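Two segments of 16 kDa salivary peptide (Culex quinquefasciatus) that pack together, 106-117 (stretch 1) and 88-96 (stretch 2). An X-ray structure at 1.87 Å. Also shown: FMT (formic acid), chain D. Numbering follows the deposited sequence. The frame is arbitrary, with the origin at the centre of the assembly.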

# COMPACT_ATOMS: atom_id res chain seq x y z
N HIS A 106 5.19 -1.86 8.40
CA HIS A 106 5.84 -1.22 7.28
C HIS A 106 5.54 -2.02 6.02
O HIS A 106 5.55 -3.26 6.04
CB HIS A 106 7.35 -1.16 7.53
CG HIS A 106 7.74 -0.28 8.69
ND1 HIS A 106 8.57 -0.71 9.70
CD2 HIS A 106 7.40 1.00 8.99
CE1 HIS A 106 8.74 0.28 10.57
NE2 HIS A 106 8.04 1.32 10.16
N ILE A 107 5.24 -1.33 4.92
CA ILE A 107 4.95 -1.97 3.64
C ILE A 107 6.04 -1.51 2.68
O ILE A 107 6.05 -0.34 2.28
CB ILE A 107 3.56 -1.59 3.11
CG1 ILE A 107 2.49 -1.93 4.15
CG2 ILE A 107 3.27 -2.29 1.79
CD1 ILE A 107 1.14 -1.21 4.01
N LYS A 108 6.99 -2.39 2.37
CA LYS A 108 8.20 -2.00 1.66
C LYS A 108 8.24 -2.63 0.27
O LYS A 108 8.13 -3.85 0.13
CB LYS A 108 9.44 -2.42 2.45
CG LYS A 108 10.74 -1.95 1.83
CD LYS A 108 11.92 -2.59 2.52
CE LYS A 108 12.68 -1.57 3.33
NZ LYS A 108 14.14 -1.72 3.12
N ASN A 109 8.46 -1.80 -0.75
CA ASN A 109 8.49 -2.31 -2.12
C ASN A 109 9.73 -3.15 -2.37
O ASN A 109 10.84 -2.76 -2.00
CB ASN A 109 8.44 -1.14 -3.09
CG ASN A 109 8.15 -1.59 -4.49
OD1 ASN A 109 9.05 -1.64 -5.33
ND2 ASN A 109 6.89 -1.91 -4.75
N VAL A 110 9.55 -4.31 -2.99
CA VAL A 110 10.67 -5.22 -3.23
C VAL A 110 11.63 -4.62 -4.25
O VAL A 110 12.84 -4.55 -4.02
CB VAL A 110 10.15 -6.60 -3.70
CG1 VAL A 110 11.29 -7.44 -4.26
CG2 VAL A 110 9.44 -7.32 -2.56
N LYS A 111 11.09 -4.17 -5.39
CA LYS A 111 11.92 -3.64 -6.46
C LYS A 111 12.72 -2.42 -6.01
O LYS A 111 13.92 -2.32 -6.26
CB LYS A 111 11.04 -3.30 -7.66
CG LYS A 111 11.80 -2.80 -8.90
CD LYS A 111 10.82 -2.41 -9.98
CE LYS A 111 11.53 -1.90 -11.23
NZ LYS A 111 10.55 -1.45 -12.24
N PHE A 112 12.06 -1.48 -5.33
CA PHE A 112 12.66 -0.18 -5.09
C PHE A 112 13.18 0.01 -3.67
O PHE A 112 13.85 1.01 -3.41
CB PHE A 112 11.65 0.93 -5.39
CG PHE A 112 11.40 1.14 -6.86
CD1 PHE A 112 12.37 1.71 -7.66
CD2 PHE A 112 10.19 0.80 -7.43
CE1 PHE A 112 12.14 1.92 -9.00
CE2 PHE A 112 9.95 1.01 -8.78
CZ PHE A 112 10.93 1.57 -9.56
N SER A 113 12.85 -0.90 -2.75
CA SER A 113 13.24 -0.80 -1.34
C SER A 113 12.72 0.49 -0.69
O SER A 113 13.43 1.14 0.08
CB SER A 113 14.76 -0.91 -1.18
OG SER A 113 15.24 -2.17 -1.59
N HIS A 114 11.47 0.83 -0.98
CA HIS A 114 10.83 2.03 -0.44
C HIS A 114 9.61 1.64 0.36
O HIS A 114 8.87 0.72 -0.01
CB HIS A 114 10.41 2.99 -1.56
CG HIS A 114 11.55 3.60 -2.30
ND1 HIS A 114 11.39 4.25 -3.51
CD2 HIS A 114 12.87 3.67 -2.01
CE1 HIS A 114 12.56 4.68 -3.93
NE2 HIS A 114 13.47 4.35 -3.04
N CYS A 115 9.38 2.33 1.48
CA CYS A 115 8.22 2.07 2.31
C CYS A 115 7.11 3.03 1.93
O CYS A 115 7.33 4.24 1.80
CB CYS A 115 8.55 2.20 3.79
SG CYS A 115 9.64 0.92 4.42
N LEU A 116 5.90 2.49 1.80
CA LEU A 116 4.72 3.31 1.57
C LEU A 116 4.61 4.38 2.65
O LEU A 116 4.84 4.11 3.84
CB LEU A 116 3.48 2.41 1.56
CG LEU A 116 2.26 2.75 0.72
CD1 LEU A 116 2.59 2.57 -0.77
CD2 LEU A 116 1.13 1.82 1.14
N PHE A 117 4.25 5.59 2.24
CA PHE A 117 4.40 6.75 3.10
C PHE A 117 3.35 7.78 2.70
O PHE A 117 2.94 7.84 1.54
CB PHE A 117 5.83 7.30 2.98
CG PHE A 117 6.01 8.73 3.42
CD1 PHE A 117 5.76 9.79 2.54
CD2 PHE A 117 6.49 9.03 4.69
CE1 PHE A 117 5.94 11.10 2.94
CE2 PHE A 117 6.68 10.35 5.09
CZ PHE A 117 6.40 11.38 4.21
C FMT D . 6.12 -5.28 -15.88
O1 FMT D . 6.31 -6.32 -15.28
O2 FMT D . 5.03 -4.58 -15.85
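Stretch 2 (88-96) NDGGASWKI

How does the backbone of stretch 2 run along stretch 1? It begins as a loop, folds through a type I beta turn from Gly90 to Ser93, and then passes as a strand through Trp94, Lys95 and Ile96 beside strand 106-109. The two strands run antiparallel, their N-to-C directions 145° apart and their axes approaching to 4.4 Å. Ile107 faces Ile96, Lys108 faces Lys95 and Asn109 faces Trp94, with CA-CA distances of 4.7, 4.9 and 4.7 Å.

Which backbone hydrogen bonds hold this register? Lys108 and Lys95 form the hydrogen-bonded pair: Lys95 N donates to Lys108 O at 2.7 Å, and Lys108 N to Lys95 O at 2.8 Å. One step beyond Asn109, Val110 N donates to Ser93 O at 3.0 Å. Lys111 N then reaches Gly90 O at 3.3 Å, a carbonyl that also accepts the turn-closing bond from Ser93 N at 3.2 Å. The non-hydrogen-bonded positions bring CA-H groups against carbonyls instead, with Ile96 CA 3.3 Å from His106 O and Trp94 CA 3.3 Å from Lys108 O.

What do polar side chains add around the turn? Asn109 works in both directions: its ND2 donates to Gly91 O at 2.8 Å, while its OD1 accepts from Phe112 N at 3.0 Å, so one side chain ties the turn of stretch 2 to the loop of stretch 1. Farther out, the fully extended Lys111 makes a salt bridge, NZ to Asp89 OD2 at 3.1 Å. The other carboxylate oxygen, Asp89 OD1, accepts from Gly91 N at 2.9 Å. Gly90 suits this close approach: with phi and psi of 91° and -16°, a CB would jam against the preceding carbonyl, and it would also lie only 3.3 Å from Lys111 CB.

Where do the apolar side chains meet? Ile107, Asn109, Trp94 and Ile96 share one face of the sheet, and the end of the Trp94 side chain comes nearer to stretch 1. Ile107 CG2 lies 3.5 Å from Trp94 CE3 and 4.4 Å from Ile96 CG1; Leu116 CD1 approaches Trp94 CH2 at 4.0 Å. The Asn109 amide lies over one face of the indole, ND2 3.5 Å from CH2. Lys108 and Lys95 point to the other side of the sheet, their CB atoms 4.4 Å apart. Val110 packs close by, its CG2 3.9 Å from Lys95 CG and 3.8 Å from Ser93 CB.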

# COMPACT_ATOMS: atom_id res chain seq x y z
N ASN A 88 5.66 -8.60 -12.87
CA ASN A 88 6.59 -9.66 -12.51
C ASN A 88 8.00 -9.15 -12.22
O ASN A 88 8.91 -9.97 -12.02
CB ASN A 88 6.63 -10.71 -13.63
CG ASN A 88 7.04 -12.08 -13.14
OD1 ASN A 88 6.81 -12.44 -11.97
ND2 ASN A 88 7.66 -12.86 -14.02
N ASP A 89 8.21 -7.84 -12.17
CA ASP A 89 9.55 -7.27 -12.01
C ASP A 89 9.84 -6.80 -10.58
O ASP A 89 10.81 -6.05 -10.38
CB ASP A 89 9.76 -6.10 -12.99
CG ASP A 89 8.89 -4.89 -12.67
OD1 ASP A 89 8.10 -4.92 -11.69
OD2 ASP A 89 8.99 -3.88 -13.40
N GLY A 90 9.03 -7.20 -9.61
CA GLY A 90 9.19 -6.77 -8.24
C GLY A 90 8.42 -5.53 -7.86
O GLY A 90 8.25 -5.26 -6.66
N GLY A 91 7.94 -4.76 -8.84
CA GLY A 91 7.29 -3.50 -8.54
C GLY A 91 5.98 -3.65 -7.80
O GLY A 91 5.56 -2.75 -7.08
N ALA A 92 5.29 -4.78 -7.98
CA ALA A 92 4.02 -5.03 -7.32
C ALA A 92 4.15 -5.98 -6.15
O ALA A 92 3.13 -6.43 -5.62
CB ALA A 92 2.99 -5.58 -8.30
N SER A 93 5.37 -6.31 -5.74
CA SER A 93 5.60 -7.19 -4.61
C SER A 93 6.09 -6.39 -3.41
O SER A 93 6.86 -5.43 -3.56
CB SER A 93 6.61 -8.29 -4.97
OG SER A 93 6.19 -8.99 -6.14
N TRP A 94 5.61 -6.75 -2.21
CA TRP A 94 5.77 -5.92 -1.02
C TRP A 94 6.24 -6.76 0.17
O TRP A 94 5.71 -7.85 0.42
CB TRP A 94 4.45 -5.21 -0.68
CG TRP A 94 3.94 -4.31 -1.78
CD1 TRP A 94 3.09 -4.64 -2.81
CD2 TRP A 94 4.25 -2.92 -1.96
NE1 TRP A 94 2.85 -3.55 -3.60
CE2 TRP A 94 3.56 -2.48 -3.11
CE3 TRP A 94 5.03 -2.01 -1.24
CZ2 TRP A 94 3.63 -1.16 -3.56
CZ3 TRP A 94 5.12 -0.72 -1.70
CH2 TRP A 94 4.43 -0.30 -2.86
N LYS A 95 7.24 -6.26 0.89
CA LYS A 95 7.64 -6.88 2.15
C LYS A 95 6.91 -6.19 3.29
O LYS A 95 7.09 -4.99 3.51
CB LYS A 95 9.16 -6.81 2.34
CG LYS A 95 9.97 -7.56 1.29
N ILE A 96 6.09 -6.95 4.01
CA ILE A 96 5.20 -6.42 5.04
C ILE A 96 5.69 -6.96 6.37
O ILE A 96 5.60 -8.16 6.63
CB ILE A 96 3.74 -6.81 4.78
CG1 ILE A 96 3.31 -6.35 3.37
CG2 ILE A 96 2.83 -6.17 5.82
CD1 ILE A 96 1.84 -6.55 3.08